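Local structure of ATP-dependent DNA helicase (Mycobacterium smegmatis, 5V9X) at residues Ile549-Met554 with Trp802-Arg807. The protein unwinds RNA:DNA hybrids, tracking 3'-to-5' along single-stranded DNA and using the energy of ATP hydrolysis. Numbering follows the deposited sequence.
Sequences IPDRGM and WHQRQR. With nucleotides of chain B.
Gln804 and Arg805 of helix 801-815 reach Asp551 and Gly553 in the extended loop segment 549-554, whose other side meets the bound DNA. OD2 of Asp551 lies 3.4 Å from NE2 of Gln804; the carboxylate and amide planes are nearly parallel, 6° apart, but offset, with NE2 standing well above the carboxylate plane, and the two side chains cross at about a right angle. Gln804 runs extended beyond CG, which carries its amide across to the loop. Arg805, likewise stretched from CG to NE, brings NH2 to 3.2 Å from the backbone O of Gly553, which lies at the edge of the guanidinium in its plane. The same NH2 forms a salt bridge with Glu574, probably its stronger hold.

Apolar contact prevails on the DNA side. Ile549 wedges between two bases of the single strand: its CG2 stands 3.5 Å from N1 of DG9 of chain B and 3.3 Å from O4 of DT8 of chain B, while CD1 is 3.8 Å from C4 of that guanine. With CG2 anti to the backbone N and CG1 beside it, both branches touch both bases.

Arg552 turns from helix 801-815 and pairs with Glu782 on helix 774-786. The contact thus joins the winged-helix region, between helices 538-543 and 574-578, to the C-terminal region, where Arg781 of helix 774-786 hydrogen-bonds the carbonyl of Asp551 beside helix 801-815.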
ATOM      1  N   ILE A 549      -5.201  10.134   0.831  1.00 46.53           N
ATOM      2  CA  ILE A 549      -4.253   9.883  -0.261  1.00 47.30           C
ATOM      3  C   ILE A 549      -3.721  11.215  -0.780  1.00 42.87           C
ATOM      4  O   ILE A 549      -4.517  12.118  -1.090  1.00 41.73           O
ATOM      5  CB  ILE A 549      -4.922   9.081  -1.376  1.00 51.56           C
ATOM      6  CG1 ILE A 549      -5.241   7.664  -0.889  1.00 53.98           C
ATOM      7  CG2 ILE A 549      -4.029   9.030  -2.608  1.00 51.22           C
ATOM      8  CD1 ILE A 549      -6.032   6.837  -1.879  1.00 53.66           C
ATOM      9  N   PRO A 550      -2.409  11.391  -0.884  1.00 45.76           N
ATOM     10  CA  PRO A 550      -1.863  12.691  -1.280  1.00 48.27           C
ATOM     11  C   PRO A 550      -1.845  12.890  -2.785  1.00 49.82           C
ATOM     12  O   PRO A 550      -1.796  11.940  -3.571  1.00 51.93           O
ATOM     13  CB  PRO A 550      -0.436  12.648  -0.722  1.00 41.21           C
ATOM     14  CG  PRO A 550      -0.079  11.201  -0.772  1.00 40.73           C
ATOM     15  CD  PRO A 550      -1.351  10.442  -0.489  1.00 47.28           C
ATOM     16  N   ASP A 551      -1.882  14.161  -3.181  1.00 53.05           N
ATOM     17  CA  ASP A 551      -1.666  14.551  -4.571  1.00 50.69           C
ATOM     18  C   ASP A 551      -0.174  14.466  -4.857  1.00 52.76           C
ATOM     19  O   ASP A 551       0.605  15.318  -4.422  1.00 53.61           O
ATOM     20  CB  ASP A 551      -2.191  15.957  -4.835  1.00 47.64           C
ATOM     21  CG  ASP A 551      -3.697  15.998  -5.011  1.00 51.73           C
ATOM     22  OD1 ASP A 551      -4.330  14.922  -5.008  1.00 52.48           O
ATOM     23  OD2 ASP A 551      -4.246  17.112  -5.158  1.00 54.65           O
ATOM     24  N   ARG A 552       0.233  13.429  -5.576  1.00 53.45           N
ATOM     25  CA  ARG A 552       1.595  13.317  -6.070  1.00 57.86           C
ATOM     26  C   ARG A 552       1.647  13.701  -7.543  1.00 59.85           C
ATOM     27  O   ARG A 552       0.630  13.723  -8.241  1.00 63.61           O
ATOM     28  CB  ARG A 552       2.138  11.899  -5.873  1.00 55.63           C
ATOM     29  CG  ARG A 552       3.025  11.751  -4.653  1.00 56.09           C
ATOM     30  CD  ARG A 552       2.487  10.704  -3.703  1.00 63.77           C
ATOM     31  NE  ARG A 552       3.258  10.650  -2.463  1.00 67.90           N
ATOM     32  CZ  ARG A 552       3.047   9.767  -1.492  1.00 68.49           C
ATOM     33  NH1 ARG A 552       2.089   8.856  -1.614  1.00 67.47           N
ATOM     34  NH2 ARG A 552       3.796   9.793  -0.398  1.00 67.99           N
ATOM     35  N   GLY A 553       2.851  14.012  -8.007  1.00 58.71           N
ATOM     36  CA  GLY A 553       3.038  14.374  -9.395  1.00 60.54           C
ATOM     37  C   GLY A 553       4.484  14.634  -9.747  1.00 67.12           C
ATOM     38  O   GLY A 553       5.278  15.050  -8.898  1.00 69.21           O
ATOM     39  N   MET A 554       4.836  14.395 -11.005  1.00 70.55           N
ATOM     40  CA  MET A 554       6.207  14.529 -11.467  1.00 72.15           C
ATOM     41  C   MET A 554       6.378  15.810 -12.269  1.00 75.78           C
ATOM     42  O   MET A 554       5.484  16.215 -13.018  1.00 76.18           O
ATOM     43  CB  MET A 554       6.616  13.325 -12.316  1.00 71.48           C
ATOM     44  CG  MET A 554       6.677  12.028 -11.536  1.00 77.59           C
ATOM     45  SD  MET A 554       8.112  11.032 -11.978  1.00 90.01           S
ATOM     46  CE  MET A 554       7.724  10.626 -13.678  1.00 93.51           C
ATOM     47  N   TRP A 802       1.003  22.585  -8.685  1.00 68.92           N
ATOM     48  CA  TRP A 802       1.873  23.757  -8.685  1.00 68.36           C
ATOM     49  C   TRP A 802       1.438  24.773  -7.638  1.00 69.61           C
ATOM     50  O   TRP A 802       2.275  25.499  -7.088  1.00 66.28           O
ATOM     51  CB  TRP A 802       1.896  24.406 -10.072  1.00 69.12           C
ATOM     52  CG  TRP A 802       0.606  25.077 -10.464  1.00 77.76           C
ATOM     53  CD1 TRP A 802      -0.400  24.540 -11.213  1.00 84.16           C
ATOM     54  CD2 TRP A 802       0.189  26.412 -10.134  1.00 81.63           C
ATOM     55  NE1 TRP A 802      -1.416  25.453 -11.368  1.00 85.38           N
ATOM     56  CE2 TRP A 802      -1.081  26.609 -10.714  1.00 83.82           C
ATOM     57  CE3 TRP A 802       0.765  27.457  -9.403  1.00 81.51           C
ATOM     58  CZ2 TRP A 802      -1.783  27.806 -10.587  1.00 82.85           C
ATOM     59  CZ3 TRP A 802       0.064  28.645  -9.277  1.00 83.95           C
ATOM     60  CH2 TRP A 802      -1.196  28.809  -9.866  1.00 85.22           C
ATOM     61  N   HIS A 803       0.137  24.834  -7.348  1.00 71.32           N
ATOM     62  CA  HIS A 803      -0.381  25.815  -6.403  1.00 65.90           C
ATOM     63  C   HIS A 803      -0.244  25.335  -4.964  1.00 63.73           C
ATOM     64  O   HIS A 803       0.033  26.138  -4.064  1.00 62.91           O
ATOM     65  CB  HIS A 803      -1.839  26.127  -6.730  1.00 64.10           C
ATOM     66  CG  HIS A 803      -2.417  27.241  -5.916  1.00 63.65           C
ATOM     67  ND1 HIS A 803      -3.470  27.058  -5.047  1.00 63.41           N
ATOM     68  CD2 HIS A 803      -2.087  28.551  -5.838  1.00 64.37           C
ATOM     69  CE1 HIS A 803      -3.766  28.208  -4.470  1.00 64.03           C
ATOM     70  NE2 HIS A 803      -2.942  29.130  -4.931  1.00 66.01           N
ATOM     71  N   GLN A 804      -0.449  24.037  -4.724  1.00 63.79           N
ATOM     72  CA  GLN A 804      -0.137  23.475  -3.414  1.00 60.35           C
ATOM     73  C   GLN A 804       1.313  23.750  -3.044  1.00 66.52           C
ATOM     74  O   GLN A 804       1.604  24.230  -1.944  1.00 74.86           O
ATOM     75  CB  GLN A 804      -0.416  21.970  -3.399  1.00 55.21           C
ATOM     76  CG  GLN A 804      -1.880  21.591  -3.256  1.00 55.17           C
ATOM     77  CD  GLN A 804      -2.078  20.105  -3.013  1.00 54.77           C
ATOM     78  OE1 GLN A 804      -1.117  19.364  -2.810  1.00 52.79           O
ATOM     79  NE2 GLN A 804      -3.330  19.663  -3.031  1.00 53.79           N
ATOM     80  N   ARG A 805       2.236  23.474  -3.969  1.00 64.16           N
ATOM     81  CA  ARG A 805       3.656  23.682  -3.702  1.00 65.18           C
ATOM     82  C   ARG A 805       3.952  25.139  -3.371  1.00 66.71           C
ATOM     83  O   ARG A 805       4.648  25.434  -2.393  1.00 63.01           O
ATOM     84  CB  ARG A 805       4.479  23.236  -4.908  1.00 66.94           C
ATOM     85  CG  ARG A 805       4.440  21.749  -5.159  1.00 64.76           C
ATOM     86  CD  ARG A 805       4.756  21.439  -6.601  1.00 62.91           C
ATOM     87  NE  ARG A 805       4.927  20.009  -6.814  1.00 60.42           N
ATOM     88  CZ  ARG A 805       4.919  19.432  -8.009  1.00 65.81           C
ATOM     89  NH1 ARG A 805       4.743  20.169  -9.099  1.00 68.34           N
ATOM     90  NH2 ARG A 805       5.089  18.122  -8.114  1.00 66.14           N
ATOM     91  N   GLN A 806       3.432  26.063  -4.179  1.00 73.23           N
ATOM     92  CA  GLN A 806       3.709  27.481  -3.966  1.00 77.75           C
ATOM     93  C   GLN A 806       3.204  27.946  -2.606  1.00 76.49           C
ATOM     94  O   GLN A 806       3.936  28.588  -1.845  1.00 74.77           O
ATOM     95  CB  GLN A 806       3.083  28.306  -5.089  1.00 83.62           C
ATOM     96  CG  GLN A 806       3.169  29.807  -4.884  1.00 88.89           C
ATOM     97  CD  GLN A 806       2.602  30.580  -6.057  1.00 90.77           C
ATOM     98  OE1 GLN A 806       1.637  31.332  -5.912  1.00 90.81           O
ATOM     99  NE2 GLN A 806       3.199  30.400  -7.229  1.00 91.99           N
ATOM    100  N   ARG A 807       1.951  27.620  -2.276  1.00 75.87           N
ATOM    101  CA  ARG A 807       1.396  28.052  -0.997  1.00 75.20           C
ATOM    102  C   ARG A 807       2.028  27.301   0.169  1.00 71.19           C
ATOM    103  O   ARG A 807       2.259  27.885   1.232  1.00 74.73           O
ATOM    104  CB  ARG A 807      -0.121  27.871  -0.992  1.00 77.37           C
ATOM    105  CG  ARG A 807      -0.865  28.798  -1.941  1.00 80.74           C
ATOM    106  CD  ARG A 807      -0.659  30.261  -1.577  1.00 85.54           C
ATOM    107  NE  ARG A 807      -1.540  31.135  -2.349  1.00 91.50           N
ATOM    108  CZ  ARG A 807      -1.260  31.588  -3.567  1.00 95.26           C
ATOM    109  NH1 ARG A 807      -0.120  31.252  -4.154  1.00 99.09           N
ATOM    110  NH2 ARG A 807      -2.119  32.376  -4.199  1.00 94.32           N
TER
ATOM    111  P    DG B   9      -9.394   2.317  -6.246  1.00 44.08           P
ATOM    112  OP1  DG B   9     -10.325   1.171  -6.155  1.00 47.74           O
ATOM    113  OP2  DG B   9      -8.940   2.806  -7.569  1.00 46.18           O
ATOM    114  O5'  DG B   9     -10.022   3.548  -5.458  1.00 46.92           O
ATOM    115  C5'  DG B   9     -10.258   3.441  -4.061  1.00 48.12           C
ATOM    116  C4'  DG B   9     -10.662   4.780  -3.478  1.00 49.36           C
ATOM    117  O4'  DG B   9      -9.511   5.661  -3.451  1.00 49.87           O
ATOM    118  C3'  DG B   9     -11.751   5.515  -4.252  1.00 44.76           C
ATOM    119  O3'  DG B   9     -12.659   6.119  -3.347  1.00 44.76           O
ATOM    120  C2'  DG B   9     -10.976   6.556  -5.058  1.00 44.15           C
ATOM    121  C1'  DG B   9      -9.794   6.856  -4.146  1.00 44.58           C
ATOM    122  N9   DG B   9      -8.589   7.248  -4.871  1.00 42.31           N
ATOM    123  C8   DG B   9      -7.916   6.508  -5.812  1.00 41.78           C
ATOM    124  N7   DG B   9      -6.865   7.112  -6.291  1.00 44.39           N
ATOM    125  C5   DG B   9      -6.835   8.327  -5.624  1.00 42.93           C
ATOM    126  C6   DG B   9      -5.920   9.397  -5.731  1.00 47.94           C
ATOM    127  O6   DG B   9      -4.923   9.485  -6.461  1.00 51.59           O
ATOM    128  N1   DG B   9      -6.250  10.446  -4.877  1.00 57.60           N
ATOM    129  C2   DG B   9      -7.331  10.456  -4.025  1.00 55.67           C
ATOM    130  N2   DG B   9      -7.487  11.560  -3.275  1.00 57.16           N
ATOM    131  N3   DG B   9      -8.199   9.456  -3.915  1.00 46.02           N
ATOM    132  C4   DG B   9      -7.889   8.428  -4.744  1.00 43.48           C
ATOM    133  P    DT B   8      -4.655   2.790  -9.407  1.00 46.82           P
ATOM    134  OP1  DT B   8      -5.379   1.924 -10.359  1.00 48.59           O
ATOM    135  OP2  DT B   8      -4.442   4.216  -9.734  1.00 47.28           O
ATOM    136  O5'  DT B   8      -5.375   2.712  -7.982  1.00 44.76           O
ATOM    137  C5'  DT B   8      -5.436   1.472  -7.283  1.00 41.95           C
ATOM    138  C4'  DT B   8      -5.751   1.695  -5.815  1.00 44.58           C
ATOM    139  O4'  DT B   8      -4.612   2.268  -5.150  1.00 41.69           O
ATOM    140  C3'  DT B   8      -6.890   2.666  -5.546  1.00 47.49           C
ATOM    141  O3'  DT B   8      -8.095   1.942  -5.380  1.00 48.48           O
ATOM    142  C2'  DT B   8      -6.477   3.386  -4.244  1.00 45.75           C
ATOM    143  C1'  DT B   8      -5.058   2.876  -3.968  1.00 40.69           C
ATOM    144  N1   DT B   8      -4.092   3.950  -3.596  1.00 44.39           N
ATOM    145  C2   DT B   8      -3.559   3.964  -2.329  1.00 46.75           C
ATOM    146  O2   DT B   8      -3.835   3.137  -1.480  1.00 48.41           O
ATOM    147  N3   DT B   8      -2.683   4.989  -2.088  1.00 53.84           N
ATOM    148  C4   DT B   8      -2.296   5.982  -2.971  1.00 55.33           C
ATOM    149  O4   DT B   8      -1.500   6.863  -2.659  1.00 58.54           O
ATOM    150  C5   DT B   8      -2.893   5.908  -4.283  1.00 47.96           C
ATOM    151  C7   DT B   8      -2.550   6.929  -5.326  1.00 48.96           C
ATOM    152  C6   DT B   8      -3.752   4.908  -4.529  1.00 44.99           C
TER